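PDB 6P2K: fibronectin type III domain-containing protein from Simiduia agarivorans, which probably hydrolyses xyloglucan or related beta-glucans, its GH74 catalytic region, the part described here, being built from seven-bladed beta-propellers. Local coordinates for residues K100-S104 and I116-R122; T162-S168 and Y180-K185. The contacts are given in a common frame with arbitrary orientation. Residues are numbered along the deposited sequence.

In the fold
Successive propeller blades often repeat one hairpin with local variations, and these two contacts illustrate it. Interaction 1 joins strands 102-108 and 114-119, the first two of their four-stranded blade; interaction 2 joins the equivalent strands 166-171 and 179-183 of the next. Both are buried, their centres about 10 Å apart. Residues 100-104 and 116-122 meet mostly through backbone bonds and small side chains, whereas 162-168 and 180-185 add a polar end of Asp, Ser, Asn and Tyr side chains. Asn165 couples the blades: its ND2 lies 2.9 Å from Arg122 O and its OD1 3.1 Å from Trp121 N, both probable hydrogen bonds. Interaction 1 is nearer the zinc bound by Gln16 and Asp124.

Interaction 1. Residues K100-S104 and I116-R122; sequences KSIAS and IAAPGWR
Lys100-Ser104 and Ile116-Arg122, two mostly extended segments kinked at Ala103 (phi/psi -131/13) and turning out of the strand at Trp121 (-155/24) and Arg122 (58/-132), form one end of an antiparallel hairpin; the axes of strands 102-104 and 116-119 come within 4.9 Å at 124°, well off antiparallel in keeping with the kink. Ile116 turns its end away to the neighbouring blade, touching Val169 and Phe171. Ala117 CB meets Ile102 CG2 at 4.2 Å, the isoleucine being mt. Ala118 N donates to Ser104 O at 3.0 Å, and its O accepts from Ala103 N at 3.2 Å. Pro119 and Ile102 make a non-hydrogen-bonded pair, CA to CA 4.1 Å, the side chains diverging, and Pro119 CA sits 3.1 Å from Ser101 O in a CA-H...O contact. Gly120 N donates to Ser101 O at 2.7 Å and its O accepts from Ser101 OG (chi1 t) at 2.7 Å. Ala103 CB packs 3.4 Å from Gly120 C. Trp121, chi1 p, places CB 3.6 Å from Ser101 OG while NE1 bonds Asp125. Arg122 reaches Phe61 O through NE. A hairpin of a four-stranded blade's first two strands is characteristic of the beta-propeller, its outgoing loop here leading to zinc ligand Asp124.

Interaction 2. Residues T162-S168 and Y180-K185; sequences TDRNVYS and YLGSNK
A beta-hairpin can be fastened beyond its last strand pair by polar side chains that bond both to backbone and to one another, as Thr162-Ser168 and Tyr180-Lys185 demonstrate. Strands 166-168 and 180-183 run antiparallel, 4.6 Å apart at closest approach and inclined at 128°. The first segment begins as loop, with Thr162 OG1 3.2 Å from Lys185 NZ, whose salt bridge is to Asp157. Asp163, chi1 t, accepts at OD1 from Asn184 ND2 at 2.7 Å and from Asn165 N at 2.9 Å, the latter closing an Asx turn. Arg164 rests its CB 3.7 Å from Lys185 CE and sends its guanidinium to Glu133. Asn165 O takes two hydrogen bonds, from Ser183 OG at 2.8 Å and Asn184 N at 3.0 Å; Ser183 OG, chi1 t, also accepts from Lys185 N at 2.9 Å in an ST turn. Val166 pairs with Ser183 without backbone bonds, CA to CA 4.2 Å, both side chains on one face, and its CG1 lies 4.3 Å from Leu181 CB. Tyr167, at phi/psi -101/-40, opens a classic beta bulge: its N donates to Gly182 O at 2.7 Å, while Ser168 N reaches the same Gly182 O weakly at 3.5 Å. Its ring, chi1 m, carries OH to 3.1 Å from donor Asn184 ND2; Lys212 NZ bonds this hydroxyl too. Ser168 O accepts from Gly182 N at 2.9 Å, restoring regular pairing. The chemistry implies a directional polar network: Asn184 uses its main-chain and side-chain nitrogens together to tie the entering loop to the strand end.

Interaction 1. Residues K100-S104 and I116-R122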
ATOM      1  N   LYS B 100      10.802 -40.238 -51.354  1.00 50.02           N
ATOM      2  CA  LYS B 100       9.373 -40.264 -51.664  1.00 51.63           C
ATOM      3  C   LYS B 100       8.584 -39.975 -50.393  1.00 45.45           C
ATOM      4  O   LYS B 100       8.445 -40.851 -49.537  1.00 43.95           O
ATOM      5  CB  LYS B 100       8.962 -41.617 -52.245  1.00 57.39           C
ATOM      6  CG  LYS B 100       9.573 -41.955 -53.594  1.00 65.24           C
ATOM      7  CD  LYS B 100       9.214 -40.917 -54.640  1.00 71.31           C
ATOM      8  CE  LYS B 100       7.730 -40.969 -54.967  1.00 75.04           C
ATOM      9  NZ  LYS B 100       7.426 -40.400 -56.310  1.00 78.69           N
ATOM     10  N   SER B 101       8.046 -38.763 -50.273  1.00 43.99           N
ATOM     11  CA  SER B 101       7.286 -38.395 -49.081  1.00 44.27           C
ATOM     12  C   SER B 101       6.008 -39.218 -48.977  1.00 45.43           C
ATOM     13  O   SER B 101       5.197 -39.242 -49.908  1.00 46.22           O
ATOM     14  CB  SER B 101       6.949 -36.904 -49.111  1.00 44.49           C
ATOM     15  OG  SER B 101       6.385 -36.489 -47.883  1.00 41.85           O
ATOM     16  N   ILE B 102       5.819 -39.874 -47.833  1.00 44.51           N
ATOM     17  CA  ILE B 102       4.692 -40.772 -47.602  1.00 44.08           C
ATOM     18  C   ILE B 102       3.934 -40.309 -46.367  1.00 45.06           C
ATOM     19  O   ILE B 102       4.541 -40.043 -45.322  1.00 43.11           O
ATOM     20  CB  ILE B 102       5.162 -42.228 -47.445  1.00 42.08           C
ATOM     21  CG1 ILE B 102       5.803 -42.701 -48.741  1.00 45.72           C
ATOM     22  CG2 ILE B 102       4.014 -43.150 -47.076  1.00 39.68           C
ATOM     23  CD1 ILE B 102       6.582 -43.939 -48.563  1.00 48.04           C
ATOM     24  N   ALA B 103       2.604 -40.231 -46.484  1.00 43.47           N
ATOM     25  CA  ALA B 103       1.763 -39.728 -45.408  1.00 38.90           C
ATOM     26  C   ALA B 103       0.573 -40.628 -45.096  1.00 40.75           C
ATOM     27  O   ALA B 103      -0.331 -40.200 -44.369  1.00 40.64           O
ATOM     28  CB  ALA B 103       1.262 -38.319 -45.739  1.00 36.84           C
ATOM     29  N   SER B 104       0.543 -41.856 -45.613  1.00 43.07           N
ATOM     30  CA  SER B 104      -0.551 -42.778 -45.333  1.00 44.95           C
ATOM     31  C   SER B 104      -0.040 -44.208 -45.419  1.00 47.00           C
ATOM     32  O   SER B 104       0.671 -44.557 -46.366  1.00 48.67           O
ATOM     33  CB  SER B 104      -1.715 -42.583 -46.315  1.00 46.90           C
ATOM     34  OG  SER B 104      -1.943 -41.213 -46.596  1.00 50.17           O
ATOM     35  N   ILE B 116      -0.486 -50.910 -48.052  1.00 52.41           N
ATOM     36  CA  ILE B 116      -0.481 -49.826 -49.024  1.00 52.28           C
ATOM     37  C   ILE B 116       0.179 -48.619 -48.373  1.00 46.71           C
ATOM     38  O   ILE B 116      -0.223 -48.199 -47.281  1.00 44.55           O
ATOM     39  CB  ILE B 116      -1.903 -49.483 -49.505  1.00 53.28           C
ATOM     40  CG1 ILE B 116      -2.482 -50.634 -50.330  1.00 53.79           C
ATOM     41  CG2 ILE B 116      -1.900 -48.194 -50.304  1.00 51.51           C
ATOM     42  CD1 ILE B 116      -3.904 -50.404 -50.783  1.00 55.10           C
ATOM     43  N   ALA B 117       1.201 -48.079 -49.031  1.00 52.62           N
ATOM     44  CA  ALA B 117       1.853 -46.848 -48.606  1.00 51.11           C
ATOM     45  C   ALA B 117       1.624 -45.803 -49.686  1.00 50.01           C
ATOM     46  O   ALA B 117       1.980 -46.020 -50.848  1.00 47.97           O
ATOM     47  CB  ALA B 117       3.348 -47.061 -48.357  1.00 44.34           C
ATOM     48  N   ALA B 118       1.026 -44.679 -49.304  1.00 50.08           N
ATOM     49  CA  ALA B 118       0.615 -43.678 -50.271  1.00 51.64           C
ATOM     50  C   ALA B 118       1.489 -42.440 -50.169  1.00 48.01           C
ATOM     51  O   ALA B 118       1.668 -41.904 -49.068  1.00 46.69           O
ATOM     52  CB  ALA B 118      -0.853 -43.298 -50.053  1.00 51.88           C
ATOM     53  N   PRO B 119       2.061 -41.979 -51.280  1.00 48.28           N
ATOM     54  CA  PRO B 119       2.790 -40.707 -51.265  1.00 46.67           C
ATOM     55  C   PRO B 119       1.918 -39.570 -50.753  1.00 45.08           C
ATOM     56  O   PRO B 119       0.729 -39.483 -51.065  1.00 47.90           O
ATOM     57  CB  PRO B 119       3.168 -40.505 -52.735  1.00 49.36           C
ATOM     58  CG  PRO B 119       3.289 -41.887 -53.265  1.00 49.30           C
ATOM     59  CD  PRO B 119       2.249 -42.708 -52.545  1.00 48.49           C
ATOM     60  N   GLY B 120       2.517 -38.697 -49.956  1.00 42.77           N
ATOM     61  CA  GLY B 120       1.773 -37.580 -49.408  1.00 42.87           C
ATOM     62  C   GLY B 120       2.629 -36.770 -48.463  1.00 42.46           C
ATOM     63  O   GLY B 120       3.734 -37.171 -48.080  1.00 42.78           O
ATOM     64  N   TRP B 121       2.083 -35.610 -48.082  1.00 41.31           N
ATOM     65  CA  TRP B 121       2.792 -34.737 -47.140  1.00 38.17           C
ATOM     66  C   TRP B 121       1.849 -33.829 -46.360  1.00 36.38           C
ATOM     67  O   TRP B 121       2.293 -32.767 -45.912  1.00 36.22           O
ATOM     68  CB  TRP B 121       3.826 -33.895 -47.888  1.00 41.84           C
ATOM     69  CG  TRP B 121       3.226 -33.094 -49.003  1.00 42.97           C
ATOM     70  CD1 TRP B 121       2.749 -31.821 -48.929  1.00 42.99           C
ATOM     71  CD2 TRP B 121       3.027 -33.521 -50.357  1.00 45.64           C
ATOM     72  NE1 TRP B 121       2.272 -31.423 -50.155  1.00 45.15           N
ATOM     73  CE2 TRP B 121       2.429 -32.449 -51.047  1.00 47.46           C
ATOM     74  CE3 TRP B 121       3.299 -34.703 -51.052  1.00 46.57           C
ATOM     75  CZ2 TRP B 121       2.099 -32.524 -52.400  1.00 48.93           C
ATOM     76  CZ3 TRP B 121       2.970 -34.775 -52.392  1.00 48.92           C
ATOM     77  CH2 TRP B 121       2.378 -33.692 -53.052  1.00 49.77           C
ATOM     78  N   ARG B 122       0.577 -34.189 -46.194  1.00 35.86           N
ATOM     79  CA  ARG B 122      -0.397 -33.436 -45.387  1.00 35.30           C
ATOM     80  C   ARG B 122      -0.482 -32.014 -45.939  1.00 35.60           C
ATOM     81  O   ARG B 122      -0.611 -31.846 -47.162  1.00 36.45           O
ATOM     82  CB  ARG B 122      -0.008 -33.548 -43.919  1.00 34.87           C
ATOM     83  CG  ARG B 122      -0.006 -34.964 -43.399  1.00 33.26           C
ATOM     84  CD  ARG B 122      -0.008 -35.006 -41.881  1.00 34.22           C
ATOM     85  NE  ARG B 122      -0.235 -36.364 -41.401  1.00 36.24           N
ATOM     86  CZ  ARG B 122      -1.393 -36.806 -40.923  1.00 36.51           C
ATOM     87  NH1 ARG B 122      -2.438 -35.991 -40.844  1.00 32.43           N
ATOM     88  NH2 ARG B 122      -1.506 -38.065 -40.519  1.00 37.39           N
TER
HETATM   89  O   HOH W   1      -0.284 -40.192 -48.037  1.00 41.59           O

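Interaction 2. Residues T162-S168 and Y180-K185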
ATOM      1  N   THR B 162      -0.320 -32.208 -62.425  1.00 73.83           N
ATOM      2  CA  THR B 162      -1.330 -32.130 -61.378  1.00 70.53           C
ATOM      3  C   THR B 162      -0.802 -32.596 -60.028  1.00 65.10           C
ATOM      4  O   THR B 162       0.099 -33.434 -59.943  1.00 65.00           O
ATOM      5  CB  THR B 162      -2.543 -32.974 -61.743  1.00 73.53           C
ATOM      6  OG1 THR B 162      -2.102 -34.306 -62.029  1.00 78.01           O
ATOM      7  CG2 THR B 162      -3.271 -32.386 -62.952  1.00 76.96           C
ATOM      8  N   ASP B 163      -1.418 -32.070 -58.966  1.00 63.88           N
ATOM      9  CA  ASP B 163      -0.988 -32.363 -57.603  1.00 58.78           C
ATOM     10  C   ASP B 163      -1.391 -33.779 -57.208  1.00 55.27           C
ATOM     11  O   ASP B 163      -2.556 -34.167 -57.347  1.00 55.90           O
ATOM     12  CB  ASP B 163      -1.586 -31.338 -56.641  1.00 59.18           C
ATOM     13  CG  ASP B 163      -1.089 -31.501 -55.217  1.00 57.01           C
ATOM     14  OD1 ASP B 163      -1.372 -32.547 -54.596  1.00 54.80           O
ATOM     15  OD2 ASP B 163      -0.398 -30.584 -54.724  1.00 55.28           O
ATOM     16  N   ARG B 164      -0.425 -34.537 -56.687  1.00 56.64           N
ATOM     17  CA  ARG B 164      -0.568 -35.969 -56.453  1.00 57.33           C
ATOM     18  C   ARG B 164      -0.705 -36.322 -54.978  1.00 54.87           C
ATOM     19  O   ARG B 164      -0.678 -37.507 -54.635  1.00 50.37           O
ATOM     20  CB  ARG B 164       0.628 -36.708 -57.052  1.00 58.73           C
ATOM     21  CG  ARG B 164       1.897 -36.504 -56.252  1.00 53.35           C
ATOM     22  CD  ARG B 164       3.154 -36.600 -57.092  1.00 55.31           C
ATOM     23  NE  ARG B 164       4.283 -35.974 -56.407  1.00 57.28           N
ATOM     24  CZ  ARG B 164       4.993 -36.560 -55.445  1.00 55.87           C
ATOM     25  NH1 ARG B 164       4.692 -37.792 -55.055  1.00 56.48           N
ATOM     26  NH2 ARG B 164       6.000 -35.915 -54.871  1.00 54.58           N
ATOM     27  N   ASN B 165      -0.858 -35.328 -54.105  1.00 52.41           N
ATOM     28  CA  ASN B 165      -0.920 -35.570 -52.668  1.00 47.98           C
ATOM     29  C   ASN B 165      -2.087 -36.487 -52.322  1.00 48.57           C
ATOM     30  O   ASN B 165      -3.238 -36.191 -52.652  1.00 52.45           O
ATOM     31  CB  ASN B 165      -1.049 -34.236 -51.931  1.00 47.27           C
ATOM     32  CG  ASN B 165      -0.767 -34.351 -50.446  1.00 46.17           C
ATOM     33  OD1 ASN B 165      -0.424 -35.419 -49.945  1.00 40.17           O
ATOM     34  ND2 ASN B 165      -0.910 -33.240 -49.733  1.00 44.43           N
ATOM     35  N   VAL B 166      -1.787 -37.609 -51.669  1.00 46.15           N
ATOM     36  CA  VAL B 166      -2.802 -38.535 -51.181  1.00 47.02           C
ATOM     37  C   VAL B 166      -2.995 -38.291 -49.693  1.00 46.44           C
ATOM     38  O   VAL B 166      -2.019 -38.209 -48.935  1.00 45.07           O
ATOM     39  CB  VAL B 166      -2.413 -39.998 -51.452  1.00 49.53           C
ATOM     40  CG1 VAL B 166      -3.446 -40.938 -50.847  1.00 50.19           C
ATOM     41  CG2 VAL B 166      -2.276 -40.241 -52.946  1.00 48.59           C
ATOM     42  N   TYR B 167      -4.252 -38.174 -49.268  1.00 45.44           N
ATOM     43  CA  TYR B 167      -4.570 -37.845 -47.886  1.00 41.55           C
ATOM     44  C   TYR B 167      -4.980 -39.053 -47.054  1.00 40.56           C
ATOM     45  O   TYR B 167      -4.581 -39.152 -45.890  1.00 39.28           O
ATOM     46  CB  TYR B 167      -5.674 -36.784 -47.843  1.00 40.11           C
ATOM     47  CG  TYR B 167      -5.232 -35.454 -48.410  1.00 42.21           C
ATOM     48  CD1 TYR B 167      -4.341 -34.643 -47.717  1.00 40.96           C
ATOM     49  CD2 TYR B 167      -5.698 -35.011 -49.642  1.00 44.92           C
ATOM     50  CE1 TYR B 167      -3.932 -33.428 -48.233  1.00 42.24           C
ATOM     51  CE2 TYR B 167      -5.293 -33.795 -50.167  1.00 43.39           C
ATOM     52  CZ  TYR B 167      -4.411 -33.009 -49.460  1.00 41.79           C
ATOM     53  OH  TYR B 167      -4.004 -31.800 -49.975  1.00 43.88           O
ATOM     54  N   SER B 168      -5.757 -39.982 -47.610  1.00 41.51           N
ATOM     55  CA  SER B 168      -6.153 -41.154 -46.841  1.00 44.77           C
ATOM     56  C   SER B 168      -6.331 -42.357 -47.758  1.00 46.67           C
ATOM     57  O   SER B 168      -6.549 -42.228 -48.966  1.00 48.06           O
ATOM     58  CB  SER B 168      -7.436 -40.897 -46.036  1.00 45.75           C
ATOM     59  OG  SER B 168      -8.327 -40.048 -46.734  1.00 47.47           O
ATOM     60  N   TYR B 180     -10.418 -47.555 -51.055  1.00 56.36           N
ATOM     61  CA  TYR B 180     -10.429 -46.242 -51.684  1.00 60.67           C
ATOM     62  C   TYR B 180      -9.249 -45.404 -51.207  1.00 57.83           C
ATOM     63  O   TYR B 180      -8.714 -45.605 -50.113  1.00 50.85           O
ATOM     64  CB  TYR B 180     -11.712 -45.459 -51.372  1.00 59.93           C
ATOM     65  CG  TYR B 180     -13.007 -46.140 -51.729  1.00 63.00           C
ATOM     66  CD1 TYR B 180     -13.464 -47.231 -51.005  1.00 62.95           C
ATOM     67  CD2 TYR B 180     -13.790 -45.669 -52.774  1.00 65.64           C
ATOM     68  CE1 TYR B 180     -14.649 -47.846 -51.323  1.00 66.03           C
ATOM     69  CE2 TYR B 180     -14.981 -46.277 -53.100  1.00 69.05           C
ATOM     70  CZ  TYR B 180     -15.406 -47.367 -52.371  1.00 67.99           C
ATOM     71  OH  TYR B 180     -16.594 -47.977 -52.691  1.00 67.42           O
ATOM     72  N   LEU B 181      -8.867 -44.433 -52.032  1.00 57.59           N
ATOM     73  CA  LEU B 181      -7.923 -43.403 -51.631  1.00 51.01           C
ATOM     74  C   LEU B 181      -8.511 -42.031 -51.929  1.00 53.16           C
ATOM     75  O   LEU B 181      -9.261 -41.850 -52.893  1.00 55.25           O
ATOM     76  CB  LEU B 181      -6.557 -43.554 -52.331  1.00 54.19           C
ATOM     77  CG  LEU B 181      -6.405 -43.305 -53.834  1.00 56.65           C
ATOM     78  CD1 LEU B 181      -6.139 -41.837 -54.168  1.00 56.06           C
ATOM     79  CD2 LEU B 181      -5.283 -44.177 -54.359  1.00 56.03           C
ATOM     80  N   GLY B 182      -8.161 -41.068 -51.083  1.00 49.99           N
ATOM     81  CA  GLY B 182      -8.590 -39.697 -51.261  1.00 48.87           C
ATOM     82  C   GLY B 182      -7.418 -38.784 -51.547  1.00 49.19           C
ATOM     83  O   GLY B 182      -6.470 -38.719 -50.762  1.00 48.70           O
ATOM     84  N   SER B 183      -7.468 -38.072 -52.668  1.00 48.71           N
ATOM     85  CA  SER B 183      -6.299 -37.348 -53.143  1.00 51.66           C
ATOM     86  C   SER B 183      -6.727 -36.017 -53.741  1.00 49.59           C
ATOM     87  O   SER B 183      -7.911 -35.757 -53.959  1.00 50.49           O
ATOM     88  CB  SER B 183      -5.521 -38.174 -54.174  1.00 52.19           C
ATOM     89  OG  SER B 183      -4.562 -37.377 -54.842  1.00 52.92           O
ATOM     90  N   ASN B 184      -5.736 -35.162 -53.996  1.00 49.40           N
ATOM     91  CA  ASN B 184      -5.984 -34.000 -54.836  1.00 50.97           C
ATOM     92  C   ASN B 184      -6.290 -34.408 -56.271  1.00 60.41           C
ATOM     93  O   ASN B 184      -6.813 -33.596 -57.040  1.00 63.89           O
ATOM     94  CB  ASN B 184      -4.789 -33.043 -54.799  1.00 52.89           C
ATOM     95  CG  ASN B 184      -4.689 -32.280 -53.486  1.00 53.90           C
ATOM     96  OD1 ASN B 184      -5.700 -31.904 -52.888  1.00 54.90           O
ATOM     97  ND2 ASN B 184      -3.462 -32.051 -53.029  1.00 50.66           N
ATOM     98  N   LYS B 185      -5.962 -35.643 -56.653  1.00 59.64           N
ATOM     99  CA  LYS B 185      -6.417 -36.168 -57.935  1.00 63.71           C
ATOM    100  C   LYS B 185      -7.930 -36.332 -57.947  1.00 65.61           C
ATOM    101  O   LYS B 185      -8.585 -36.081 -58.967  1.00 72.22           O
ATOM    102  CB  LYS B 185      -5.741 -37.510 -58.218  1.00 65.29           C
ATOM    103  CG  LYS B 185      -4.223 -37.471 -58.225  1.00 64.67           C
ATOM    104  CD  LYS B 185      -3.719 -36.451 -59.230  1.00 66.65           C
ATOM    105  CE  LYS B 185      -2.226 -36.589 -59.463  1.00 65.57           C
ATOM    106  NZ  LYS B 185      -1.916 -37.275 -60.740  1.00 68.36           N
TER